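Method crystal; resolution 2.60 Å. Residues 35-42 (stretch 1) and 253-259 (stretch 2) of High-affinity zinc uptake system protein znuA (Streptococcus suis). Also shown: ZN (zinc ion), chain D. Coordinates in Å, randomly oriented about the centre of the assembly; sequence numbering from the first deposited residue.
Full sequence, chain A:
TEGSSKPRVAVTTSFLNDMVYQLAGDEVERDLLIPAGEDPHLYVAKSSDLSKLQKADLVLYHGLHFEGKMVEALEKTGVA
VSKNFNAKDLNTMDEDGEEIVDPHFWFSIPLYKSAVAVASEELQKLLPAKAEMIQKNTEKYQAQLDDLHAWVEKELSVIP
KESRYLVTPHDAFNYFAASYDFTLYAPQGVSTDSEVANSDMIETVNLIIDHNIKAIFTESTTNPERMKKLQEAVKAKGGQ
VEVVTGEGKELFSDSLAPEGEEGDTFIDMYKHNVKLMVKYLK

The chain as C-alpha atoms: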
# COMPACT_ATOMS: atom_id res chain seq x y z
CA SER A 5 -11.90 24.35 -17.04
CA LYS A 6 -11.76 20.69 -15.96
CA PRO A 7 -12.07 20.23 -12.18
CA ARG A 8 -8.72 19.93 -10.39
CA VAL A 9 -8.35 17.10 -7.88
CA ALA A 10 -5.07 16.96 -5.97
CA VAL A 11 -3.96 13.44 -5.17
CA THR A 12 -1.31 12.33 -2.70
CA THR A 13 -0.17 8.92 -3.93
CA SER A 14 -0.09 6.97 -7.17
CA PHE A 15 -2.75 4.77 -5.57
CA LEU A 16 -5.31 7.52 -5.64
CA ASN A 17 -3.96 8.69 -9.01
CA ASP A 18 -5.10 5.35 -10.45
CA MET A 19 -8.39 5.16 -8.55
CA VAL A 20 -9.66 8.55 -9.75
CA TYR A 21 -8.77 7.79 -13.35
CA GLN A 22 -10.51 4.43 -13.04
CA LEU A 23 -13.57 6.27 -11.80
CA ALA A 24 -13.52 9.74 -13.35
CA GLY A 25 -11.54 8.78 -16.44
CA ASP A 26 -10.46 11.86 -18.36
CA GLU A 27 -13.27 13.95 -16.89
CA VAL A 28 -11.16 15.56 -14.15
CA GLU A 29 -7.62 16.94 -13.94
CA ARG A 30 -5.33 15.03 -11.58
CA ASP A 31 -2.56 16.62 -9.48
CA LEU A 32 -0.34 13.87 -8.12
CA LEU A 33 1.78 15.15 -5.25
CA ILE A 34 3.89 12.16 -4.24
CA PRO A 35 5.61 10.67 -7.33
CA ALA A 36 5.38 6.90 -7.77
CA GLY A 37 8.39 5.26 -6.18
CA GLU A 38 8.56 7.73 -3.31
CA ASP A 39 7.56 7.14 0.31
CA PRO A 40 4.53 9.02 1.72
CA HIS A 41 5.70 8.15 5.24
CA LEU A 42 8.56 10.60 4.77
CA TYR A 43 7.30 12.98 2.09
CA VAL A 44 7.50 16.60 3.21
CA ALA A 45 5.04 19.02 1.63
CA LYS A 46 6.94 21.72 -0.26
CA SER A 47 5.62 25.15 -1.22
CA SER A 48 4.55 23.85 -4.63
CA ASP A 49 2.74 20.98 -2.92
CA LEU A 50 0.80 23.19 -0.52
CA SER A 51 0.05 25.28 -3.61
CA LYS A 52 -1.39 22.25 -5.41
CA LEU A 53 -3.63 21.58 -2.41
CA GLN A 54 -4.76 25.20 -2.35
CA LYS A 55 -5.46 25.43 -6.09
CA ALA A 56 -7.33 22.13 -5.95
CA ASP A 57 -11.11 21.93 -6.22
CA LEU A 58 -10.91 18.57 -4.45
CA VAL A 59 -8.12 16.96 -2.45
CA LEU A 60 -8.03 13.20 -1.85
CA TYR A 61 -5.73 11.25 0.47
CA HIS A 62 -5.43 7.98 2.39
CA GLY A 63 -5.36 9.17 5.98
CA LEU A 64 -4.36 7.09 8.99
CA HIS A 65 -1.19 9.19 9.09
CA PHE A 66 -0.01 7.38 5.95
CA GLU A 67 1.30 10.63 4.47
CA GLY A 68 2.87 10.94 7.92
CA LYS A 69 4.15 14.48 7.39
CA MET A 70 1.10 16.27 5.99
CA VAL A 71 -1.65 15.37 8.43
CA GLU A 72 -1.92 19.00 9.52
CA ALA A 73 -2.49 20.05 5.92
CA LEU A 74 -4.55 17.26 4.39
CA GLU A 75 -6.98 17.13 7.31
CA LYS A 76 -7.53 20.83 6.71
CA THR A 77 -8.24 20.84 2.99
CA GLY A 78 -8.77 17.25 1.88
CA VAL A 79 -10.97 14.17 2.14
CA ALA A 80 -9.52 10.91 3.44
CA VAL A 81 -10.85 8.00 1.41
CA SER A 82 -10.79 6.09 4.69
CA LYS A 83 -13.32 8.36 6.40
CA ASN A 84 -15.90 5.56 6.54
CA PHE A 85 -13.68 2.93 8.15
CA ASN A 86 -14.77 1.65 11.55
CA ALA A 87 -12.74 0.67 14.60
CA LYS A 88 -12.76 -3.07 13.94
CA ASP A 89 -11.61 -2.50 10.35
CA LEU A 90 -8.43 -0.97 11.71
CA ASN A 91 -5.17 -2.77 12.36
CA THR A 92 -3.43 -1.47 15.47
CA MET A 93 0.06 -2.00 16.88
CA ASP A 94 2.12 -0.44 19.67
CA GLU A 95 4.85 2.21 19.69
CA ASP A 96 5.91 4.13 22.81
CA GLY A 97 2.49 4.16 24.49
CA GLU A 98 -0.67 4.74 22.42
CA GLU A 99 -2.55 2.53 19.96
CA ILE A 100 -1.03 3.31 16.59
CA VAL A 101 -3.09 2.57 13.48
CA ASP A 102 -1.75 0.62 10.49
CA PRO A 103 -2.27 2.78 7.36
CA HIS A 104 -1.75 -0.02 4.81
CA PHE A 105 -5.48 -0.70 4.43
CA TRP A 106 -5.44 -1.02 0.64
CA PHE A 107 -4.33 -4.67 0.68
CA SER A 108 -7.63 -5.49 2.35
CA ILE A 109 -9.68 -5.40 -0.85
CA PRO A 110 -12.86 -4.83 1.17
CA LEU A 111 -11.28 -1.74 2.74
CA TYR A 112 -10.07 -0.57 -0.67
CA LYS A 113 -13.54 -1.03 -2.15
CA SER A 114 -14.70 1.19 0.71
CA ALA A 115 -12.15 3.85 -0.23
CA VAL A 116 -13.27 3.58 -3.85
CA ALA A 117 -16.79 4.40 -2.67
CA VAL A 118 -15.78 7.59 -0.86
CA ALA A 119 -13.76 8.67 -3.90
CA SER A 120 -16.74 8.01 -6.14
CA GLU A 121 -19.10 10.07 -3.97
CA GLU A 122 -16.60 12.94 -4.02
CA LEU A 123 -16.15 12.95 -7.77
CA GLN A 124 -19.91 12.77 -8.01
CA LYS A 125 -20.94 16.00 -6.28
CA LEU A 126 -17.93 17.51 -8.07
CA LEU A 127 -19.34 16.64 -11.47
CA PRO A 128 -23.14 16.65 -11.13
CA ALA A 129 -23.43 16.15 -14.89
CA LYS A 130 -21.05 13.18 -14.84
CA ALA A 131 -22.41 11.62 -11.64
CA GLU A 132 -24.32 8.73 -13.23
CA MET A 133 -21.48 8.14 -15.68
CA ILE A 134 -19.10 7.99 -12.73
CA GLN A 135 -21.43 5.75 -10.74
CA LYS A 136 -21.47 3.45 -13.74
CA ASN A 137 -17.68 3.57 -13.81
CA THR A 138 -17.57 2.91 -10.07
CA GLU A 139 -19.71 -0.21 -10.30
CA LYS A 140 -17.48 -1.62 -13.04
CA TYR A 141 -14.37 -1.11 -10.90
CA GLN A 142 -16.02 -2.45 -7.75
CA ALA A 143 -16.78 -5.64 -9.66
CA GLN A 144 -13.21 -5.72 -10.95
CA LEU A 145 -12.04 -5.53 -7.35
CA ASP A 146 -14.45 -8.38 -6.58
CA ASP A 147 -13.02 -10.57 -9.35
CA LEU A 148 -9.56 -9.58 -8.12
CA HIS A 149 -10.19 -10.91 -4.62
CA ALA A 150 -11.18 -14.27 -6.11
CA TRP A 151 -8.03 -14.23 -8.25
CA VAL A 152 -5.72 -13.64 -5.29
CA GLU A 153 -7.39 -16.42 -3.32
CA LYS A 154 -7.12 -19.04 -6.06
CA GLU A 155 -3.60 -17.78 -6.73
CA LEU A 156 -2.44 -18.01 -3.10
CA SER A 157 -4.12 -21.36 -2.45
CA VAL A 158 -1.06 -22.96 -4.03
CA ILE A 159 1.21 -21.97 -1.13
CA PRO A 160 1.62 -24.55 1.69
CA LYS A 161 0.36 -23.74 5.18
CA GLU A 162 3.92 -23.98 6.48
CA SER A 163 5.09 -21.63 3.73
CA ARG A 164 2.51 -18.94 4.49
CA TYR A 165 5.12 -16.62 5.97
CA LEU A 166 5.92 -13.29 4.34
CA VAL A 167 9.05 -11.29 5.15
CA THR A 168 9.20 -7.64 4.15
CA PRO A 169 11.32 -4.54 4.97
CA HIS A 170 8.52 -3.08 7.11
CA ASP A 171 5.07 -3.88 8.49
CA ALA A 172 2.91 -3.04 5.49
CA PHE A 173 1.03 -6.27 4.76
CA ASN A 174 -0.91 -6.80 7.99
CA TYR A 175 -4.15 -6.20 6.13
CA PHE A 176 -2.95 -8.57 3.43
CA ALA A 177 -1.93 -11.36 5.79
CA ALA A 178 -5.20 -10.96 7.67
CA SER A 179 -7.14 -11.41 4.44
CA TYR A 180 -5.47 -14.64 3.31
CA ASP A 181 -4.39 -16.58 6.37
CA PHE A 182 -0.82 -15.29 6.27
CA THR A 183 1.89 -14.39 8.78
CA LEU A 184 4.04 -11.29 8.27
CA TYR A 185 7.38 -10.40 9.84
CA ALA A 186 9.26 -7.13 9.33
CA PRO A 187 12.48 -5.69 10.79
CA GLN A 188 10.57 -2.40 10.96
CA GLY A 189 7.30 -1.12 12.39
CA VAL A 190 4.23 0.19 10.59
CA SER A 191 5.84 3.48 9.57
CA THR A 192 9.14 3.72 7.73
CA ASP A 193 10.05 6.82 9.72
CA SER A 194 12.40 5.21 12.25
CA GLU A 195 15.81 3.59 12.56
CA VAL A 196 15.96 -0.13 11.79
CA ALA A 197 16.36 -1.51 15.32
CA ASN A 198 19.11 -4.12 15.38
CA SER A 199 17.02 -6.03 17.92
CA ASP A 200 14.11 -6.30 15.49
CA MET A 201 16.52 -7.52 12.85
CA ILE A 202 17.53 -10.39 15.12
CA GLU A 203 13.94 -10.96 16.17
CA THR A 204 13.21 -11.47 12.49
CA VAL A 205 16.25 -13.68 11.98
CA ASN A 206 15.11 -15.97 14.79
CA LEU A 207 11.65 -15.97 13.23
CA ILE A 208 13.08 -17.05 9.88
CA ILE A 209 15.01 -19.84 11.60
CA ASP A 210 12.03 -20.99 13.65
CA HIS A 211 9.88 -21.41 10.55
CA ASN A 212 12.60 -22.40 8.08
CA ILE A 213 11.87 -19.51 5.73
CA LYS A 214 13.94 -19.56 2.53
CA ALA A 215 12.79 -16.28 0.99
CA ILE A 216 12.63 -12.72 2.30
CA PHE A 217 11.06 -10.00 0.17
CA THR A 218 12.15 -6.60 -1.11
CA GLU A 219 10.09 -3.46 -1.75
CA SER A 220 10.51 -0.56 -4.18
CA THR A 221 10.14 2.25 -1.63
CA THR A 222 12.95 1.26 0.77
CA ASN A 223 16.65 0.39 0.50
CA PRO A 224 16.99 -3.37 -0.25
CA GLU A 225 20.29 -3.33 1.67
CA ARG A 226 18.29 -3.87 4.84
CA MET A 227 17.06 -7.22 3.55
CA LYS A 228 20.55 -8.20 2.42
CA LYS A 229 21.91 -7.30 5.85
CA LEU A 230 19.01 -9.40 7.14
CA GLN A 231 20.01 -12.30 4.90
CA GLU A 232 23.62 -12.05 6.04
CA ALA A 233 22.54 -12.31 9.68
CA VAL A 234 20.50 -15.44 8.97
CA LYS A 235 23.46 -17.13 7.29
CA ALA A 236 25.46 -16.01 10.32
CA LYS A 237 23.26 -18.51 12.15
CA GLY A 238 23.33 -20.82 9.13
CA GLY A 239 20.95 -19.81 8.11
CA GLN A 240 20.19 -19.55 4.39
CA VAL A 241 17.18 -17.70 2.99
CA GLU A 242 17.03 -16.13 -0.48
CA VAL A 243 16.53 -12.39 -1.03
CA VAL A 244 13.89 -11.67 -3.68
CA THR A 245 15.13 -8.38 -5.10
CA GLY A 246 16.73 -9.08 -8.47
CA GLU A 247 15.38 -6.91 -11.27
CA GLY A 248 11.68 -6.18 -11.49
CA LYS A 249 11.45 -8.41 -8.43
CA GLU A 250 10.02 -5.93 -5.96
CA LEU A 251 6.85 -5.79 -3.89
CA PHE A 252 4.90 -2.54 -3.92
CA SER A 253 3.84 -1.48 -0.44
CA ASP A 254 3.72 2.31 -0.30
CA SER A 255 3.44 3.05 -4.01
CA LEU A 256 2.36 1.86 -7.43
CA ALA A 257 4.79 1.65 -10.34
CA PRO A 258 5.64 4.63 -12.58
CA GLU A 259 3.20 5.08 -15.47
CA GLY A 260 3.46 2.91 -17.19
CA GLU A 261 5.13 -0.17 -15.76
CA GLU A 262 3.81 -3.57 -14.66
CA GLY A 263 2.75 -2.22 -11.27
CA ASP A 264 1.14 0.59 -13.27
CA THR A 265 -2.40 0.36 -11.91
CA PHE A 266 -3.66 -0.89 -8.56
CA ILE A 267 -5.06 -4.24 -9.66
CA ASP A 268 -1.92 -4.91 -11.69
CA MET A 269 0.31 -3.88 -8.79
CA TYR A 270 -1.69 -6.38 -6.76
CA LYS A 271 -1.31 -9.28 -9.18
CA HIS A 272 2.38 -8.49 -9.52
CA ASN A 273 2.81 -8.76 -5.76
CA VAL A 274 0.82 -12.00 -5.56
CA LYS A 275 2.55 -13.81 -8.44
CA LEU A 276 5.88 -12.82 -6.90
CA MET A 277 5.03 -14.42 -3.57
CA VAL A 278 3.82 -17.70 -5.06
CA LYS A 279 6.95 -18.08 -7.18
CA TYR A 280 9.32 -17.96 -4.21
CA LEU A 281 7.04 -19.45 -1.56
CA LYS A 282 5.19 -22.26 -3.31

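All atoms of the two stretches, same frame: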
# COMPACT_ATOMS: atom_id res chain seq x y z
N PRO A 35 5.26 11.44 -6.14
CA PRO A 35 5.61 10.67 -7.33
C PRO A 35 5.76 9.19 -7.03
O PRO A 35 6.33 8.82 -6.00
CB PRO A 35 6.97 11.25 -7.73
CG PRO A 35 7.01 12.60 -7.11
CD PRO A 35 6.28 12.46 -5.82
N ALA A 36 5.24 8.34 -7.92
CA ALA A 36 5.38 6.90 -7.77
C ALA A 36 6.83 6.54 -7.50
O ALA A 36 7.73 7.04 -8.17
CB ALA A 36 4.88 6.19 -9.02
N GLY A 37 7.05 5.67 -6.53
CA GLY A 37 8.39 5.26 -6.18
C GLY A 37 8.90 5.96 -4.93
O GLY A 37 9.91 5.55 -4.36
N GLU A 38 8.21 7.02 -4.52
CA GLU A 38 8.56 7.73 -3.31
C GLU A 38 7.75 7.23 -2.11
O GLU A 38 6.78 6.49 -2.27
CB GLU A 38 8.39 9.24 -3.49
CG GLU A 38 9.29 9.84 -4.55
CD GLU A 38 9.33 11.36 -4.51
OE1 GLU A 38 9.22 11.93 -3.40
OE2 GLU A 38 9.48 11.99 -5.58
N ASP A 39 8.16 7.64 -0.91
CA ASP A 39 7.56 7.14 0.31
C ASP A 39 6.75 8.21 1.04
O ASP A 39 7.32 9.15 1.60
CB ASP A 39 8.64 6.59 1.23
CG ASP A 39 8.08 5.97 2.50
OD1 ASP A 39 6.86 6.10 2.74
OD2 ASP A 39 8.86 5.36 3.25
N PRO A 40 5.42 8.07 1.05
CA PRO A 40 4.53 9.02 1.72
C PRO A 40 4.83 9.15 3.21
O PRO A 40 4.57 10.21 3.78
CB PRO A 40 3.14 8.40 1.51
CG PRO A 40 3.29 7.56 0.28
CD PRO A 40 4.68 7.01 0.36
N HIS A 41 5.36 8.10 3.83
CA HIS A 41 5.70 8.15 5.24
C HIS A 41 6.64 9.31 5.54
O HIS A 41 6.61 9.89 6.62
CB HIS A 41 6.37 6.84 5.69
CG HIS A 41 5.42 5.69 5.82
ND1 HIS A 41 4.44 5.64 6.78
CD2 HIS A 41 5.33 4.53 5.13
CE1 HIS A 41 3.77 4.51 6.67
NE2 HIS A 41 4.29 3.82 5.67
N LEU A 42 7.49 9.63 4.57
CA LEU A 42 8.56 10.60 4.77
C LEU A 42 8.35 11.89 3.99
O LEU A 42 8.96 12.92 4.30
CB LEU A 42 9.90 9.99 4.38
CG LEU A 42 10.19 8.59 4.93
CD1 LEU A 42 11.52 8.08 4.41
CD2 LEU A 42 10.15 8.60 6.45
N SER A 253 4.55 -1.65 -1.69
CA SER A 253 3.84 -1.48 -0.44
C SER A 253 3.26 -0.08 -0.34
O SER A 253 2.06 0.09 -0.13
CB SER A 253 4.76 -1.74 0.75
OG SER A 253 5.69 -0.69 0.92
N ASP A 254 4.12 0.92 -0.50
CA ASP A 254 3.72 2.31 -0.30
C ASP A 254 3.63 3.09 -1.60
O ASP A 254 3.64 4.32 -1.58
CB ASP A 254 4.69 3.00 0.65
CG ASP A 254 4.66 2.40 2.04
OD1 ASP A 254 3.66 1.74 2.39
OD2 ASP A 254 5.64 2.59 2.80
N SER A 255 3.53 2.39 -2.72
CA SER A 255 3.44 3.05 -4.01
C SER A 255 3.16 2.09 -5.15
O SER A 255 3.55 0.92 -5.09
CB SER A 255 4.73 3.82 -4.30
OG SER A 255 4.68 4.41 -5.59
N LEU A 256 2.49 2.58 -6.18
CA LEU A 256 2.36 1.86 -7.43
C LEU A 256 3.64 2.00 -8.22
O LEU A 256 4.62 2.56 -7.73
CB LEU A 256 1.19 2.42 -8.25
CG LEU A 256 -0.18 1.79 -8.04
CD1 LEU A 256 -0.36 1.34 -6.60
CD2 LEU A 256 -1.28 2.76 -8.45
N ALA A 257 3.64 1.50 -9.45
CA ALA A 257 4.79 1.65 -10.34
C ALA A 257 4.59 2.87 -11.24
O ALA A 257 3.46 3.26 -11.52
CB ALA A 257 4.99 0.40 -11.16
N PRO A 258 5.70 3.46 -11.70
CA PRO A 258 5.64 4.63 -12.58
C PRO A 258 4.87 4.33 -13.86
O PRO A 258 5.07 3.28 -14.47
CB PRO A 258 7.11 4.90 -12.91
CG PRO A 258 7.87 4.31 -11.77
CD PRO A 258 7.09 3.10 -11.35
N GLU A 259 3.99 5.25 -14.25
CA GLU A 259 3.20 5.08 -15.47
C GLU A 259 4.12 5.19 -16.68
O GLU A 259 4.74 6.23 -16.90
CB GLU A 259 2.10 6.14 -15.53
CG GLU A 259 1.02 5.86 -16.57
CD GLU A 259 -0.31 5.46 -15.95
OE1 GLU A 259 -1.19 4.96 -16.70
OE2 GLU A 259 -0.49 5.65 -14.73
ZN ZN D . 4.53 1.59 4.61
O HOH W 1 4.02 6.55 -3.09

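Two loops more than 200 residues apart in sequence run roughly antiparallel (161° between their end-to-end directions) and bury 320 Å² between them, joined by zinc at the Asp254-His41 end and, one residue further along stretch 2, by the hydroxyl of Ser255; Ala36 and Pro258 close the far end. Asp254 (78 Å²) and Ala36 (62 Å²) are covered most.

At the metal, His41 NE2 lies 2.5 Å from ZN, and Asp254 OD1 and OD2 each lie 2.4 Å from it, a bidentate carboxylate; two further ligand atoms come from elsewhere in the structure. The CA-to-CB bond of Asp254 points toward stretch 1, and chi1 is -65° (m). His41 CA-to-CB runs sideways, but chi1 -74° (m) and chi2 -67° bring the ring's end nearer, so Asp254 OD2 sits at the ring edge, 3.0 Å from His41 CD2. The 3.4 Å between His41 NE2 and Asp254 OD2 reflects shared coordination, not a hydrogen bond. Asp39 (chi1 -177°, t) places OD1 to accept from His41 N at 2.7 Å (143°). Pro40, its CA-to-CB bond toward stretch 2, sets CD 3.5 Å from Asp254 O.

A water donates to Glu38 O (2.9 Å from the water O) and Asp254 O (2.7 Å), bridging two carbonyls that cannot bond directly.

Ser255, chi1 176° (t), directs OG to accept from Gly37 N (2.8 Å, 163°) while donating to Leu256 O (2.8 Å from OG). Gly37 occupies a type II turn at phi/psi 102/-14, where a CB would jam against the preceding carbonyl. Beside it, Ala36 CB packs 4.5 Å from Pro258 CD and lies 3.9 Å from both Leu256 O and Pro258 N, so its small methyl fits against the backbone there.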